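Local coordinates for dihydropyrimidinase (Dictyostelium discoideum, PDB 2FTW), which catalyses the reversible hydrolytic ring opening of dihydropyrimidines, the second step of reductive pyrimidine degradation, using two zinc ions per subunit, at residues T16-D21 against L368-F373. Residues are numbered along the deposited sequence; the frame is centred on the assembly and turned at random.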
loop_
_atom_site.group_PDB
_atom_site.type_symbol
_atom_site.label_atom_id
_atom_site.label_comp_id
_atom_site.label_asym_id
_atom_site.label_seq_id
_atom_site.Cartn_x
_atom_site.Cartn_y
_atom_site.Cartn_z
ATOM N N THR A 16 27.990 -28.236 10.078
ATOM C CA THR A 16 27.684 -27.432 8.897
ATOM C C THR A 16 27.931 -25.961 9.217
ATOM O O THR A 16 27.368 -25.419 10.156
ATOM C CB THR A 16 26.213 -27.616 8.464
ATOM O OG1 THR A 16 25.953 -29.010 8.284
ATOM C CG2 THR A 16 25.919 -26.884 7.124
ATOM N N VAL A 17 28.788 -25.328 8.430
ATOM C CA VAL A 17 28.991 -23.895 8.537
ATOM C C VAL A 17 27.772 -23.181 7.914
ATOM O O VAL A 17 27.295 -23.570 6.856
ATOM C CB VAL A 17 30.285 -23.473 7.820
ATOM C CG1 VAL A 17 30.422 -21.966 7.778
ATOM C CG2 VAL A 17 31.509 -24.122 8.500
ATOM N N VAL A 18 27.276 -22.157 8.591
ATOM C CA VAL A 18 26.162 -21.357 8.088
ATOM C C VAL A 18 26.542 -19.902 8.167
ATOM O O VAL A 18 26.694 -19.337 9.251
ATOM C CB VAL A 18 24.840 -21.515 8.880
ATOM C CG1 VAL A 18 23.713 -20.709 8.180
ATOM C CG2 VAL A 18 24.451 -22.935 9.013
ATOM N N ASN A 19 26.705 -19.306 6.997
ATOM C CA ASN A 19 26.909 -17.889 6.861
ATOM C C ASN A 19 25.625 -17.322 6.281
ATOM O O ASN A 19 24.676 -18.063 6.041
ATOM C CB ASN A 19 28.108 -17.627 5.958
ATOM C CG ASN A 19 29.412 -17.564 6.734
ATOM O OD1 ASN A 19 29.468 -16.986 7.830
ATOM N ND2 ASN A 19 30.470 -18.131 6.165
ATOM N N ASP A 20 25.559 -16.017 6.072
ATOM C CA ASP A 20 24.316 -15.460 5.562
ATOM C C ASP A 20 24.179 -15.593 4.039
ATOM O O ASP A 20 23.127 -15.224 3.484
ATOM C CB ASP A 20 24.126 -14.019 6.038
ATOM C CG ASP A 20 24.990 -13.031 5.296
ATOM O OD1 ASP A 20 26.191 -13.295 5.087
ATOM O OD2 ASP A 20 24.451 -11.980 4.897
ATOM N N ASP A 21 25.214 -16.110 3.355
ATOM C CA ASP A 21 25.146 -16.268 1.892
ATOM C C ASP A 21 24.895 -17.694 1.439
ATOM O O ASP A 21 24.293 -17.912 0.386
ATOM C CB ASP A 21 26.389 -15.680 1.187
ATOM C CG ASP A 21 27.709 -16.352 1.589
ATOM O OD1 ASP A 21 27.856 -16.829 2.739
ATOM O OD2 ASP A 21 28.626 -16.369 0.738
ATOM N N LEU A 368 11.913 -17.711 8.323
ATOM C CA LEU A 368 13.325 -17.486 8.030
ATOM C C LEU A 368 14.017 -18.787 7.680
ATOM O O LEU A 368 13.828 -19.799 8.353
ATOM C CB LEU A 368 14.083 -16.901 9.243
ATOM C CG LEU A 368 13.785 -15.539 9.887
ATOM C CD1 LEU A 368 14.650 -15.386 11.116
ATOM C CD2 LEU A 368 14.015 -14.384 8.943
ATOM N N THR A 369 14.872 -18.729 6.666
ATOM C CA THR A 369 15.845 -19.800 6.426
ATOM C C THR A 369 17.002 -19.690 7.418
ATOM O O THR A 369 17.124 -18.716 8.156
ATOM C CB THR A 369 16.443 -19.746 5.010
ATOM O OG1 THR A 369 17.287 -18.595 4.889
ATOM C CG2 THR A 369 15.356 -19.724 3.932
ATOM N N TRP A 370 17.865 -20.698 7.423
ATOM C CA TRP A 370 19.066 -20.691 8.260
ATOM C C TRP A 370 19.993 -19.489 7.965
ATOM O O TRP A 370 20.498 -18.833 8.888
ATOM C CB TRP A 370 19.858 -21.983 8.043
ATOM C CG TRP A 370 19.277 -23.218 8.655
ATOM C CD1 TRP A 370 18.160 -23.318 9.440
ATOM C CD2 TRP A 370 19.827 -24.538 8.575
ATOM N NE1 TRP A 370 17.969 -24.625 9.823
ATOM C CE2 TRP A 370 18.983 -25.391 9.317
ATOM C CE3 TRP A 370 20.936 -25.085 7.922
ATOM C CZ2 TRP A 370 19.219 -26.762 9.434
ATOM C CZ3 TRP A 370 21.172 -26.453 8.040
ATOM C CH2 TRP A 370 20.314 -27.272 8.788
ATOM N N CYS A 371 20.243 -19.235 6.686
ATOM C CA CYS A 371 21.078 -18.088 6.261
ATOM C C CYS A 371 20.475 -16.725 6.645
ATOM O O CYS A 371 21.179 -15.833 7.078
ATOM C CB CYS A 371 21.343 -18.151 4.744
ATOM S SG CYS A 371 22.396 -19.563 4.253
ATOM N N GLN A 372 19.166 -16.577 6.488
ATOM C CA GLN A 372 18.494 -15.341 6.901
ATOM C C GLN A 372 18.529 -15.167 8.420
ATOM O O GLN A 372 18.482 -14.041 8.926
ATOM C CB GLN A 372 17.053 -15.300 6.403
ATOM C CG GLN A 372 16.935 -15.343 4.885
ATOM C CD GLN A 372 15.506 -15.420 4.397
ATOM O OE1 GLN A 372 14.643 -16.032 5.029
ATOM N NE2 GLN A 372 15.250 -14.795 3.246
ATOM N N PHE A 373 18.612 -16.274 9.152
ATOM C CA PHE A 373 18.771 -16.196 10.602
ATOM C C PHE A 373 20.147 -15.654 11.000
ATOM O O PHE A 373 20.267 -14.845 11.924
ATOM C CB PHE A 373 18.515 -17.569 11.238
ATOM C CG PHE A 373 18.870 -17.632 12.686
ATOM C CD1 PHE A 373 20.160 -18.000 13.079
ATOM C CD2 PHE A 373 17.929 -17.319 13.659
ATOM C CE1 PHE A 373 20.507 -18.067 14.413
ATOM C CE2 PHE A 373 18.270 -17.385 15.008
ATOM C CZ PHE A 373 19.566 -17.771 15.381
#
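C371, in the first turn of helix 370-384, meets V18, N19 and D20 where strand 16-18, paired with strands 23-25 and 57-64 and probably of the β-sandwich part of this amidohydrolase, runs out into a loop; the helix begins with a capping box. The C371 side chain illustrates how a helix start can dock on the loop that follows a strand through a thiol and carbonyl groups. Its CB lies 3.6 Å from N19 O and about as far from D20 O. One bond further, SG stands anti to the carbonyl carbon (chi1 -67°), which brings it 3.3 Å from N19 O. The same SG also touches V18 CG1. The C371 carbonyl adds a CA-H...O contact, with D20 CA 3.5 Å from C371 O.

V18 supplies the apolar share. Its CG1, anti to the backbone N, approaches W370 O and the CB of W370, while CG2 comes obliquely to the indole. Y23 meets that indole edge-to-face and L57 also touches W370, so strands 23-25 and 57-64 extend the same apolar patch.

The acidic groups are engaged beyond the helix start: D20 OD2 forms a salt bridge with R383, farther along this helix, while D21 OD1 forms one with R393 and D21 OD2 a hydrogen bond with Y388 of the second subunit. T369 and Q372 make the capping box reciprocally. Q372 N donates to T369 OG1, and T369 N donates to Q372 OE1 over 3.2 Å, nearly straight at 170°. The T369 N donor lies 28° out of the Q372 carbonyl plane.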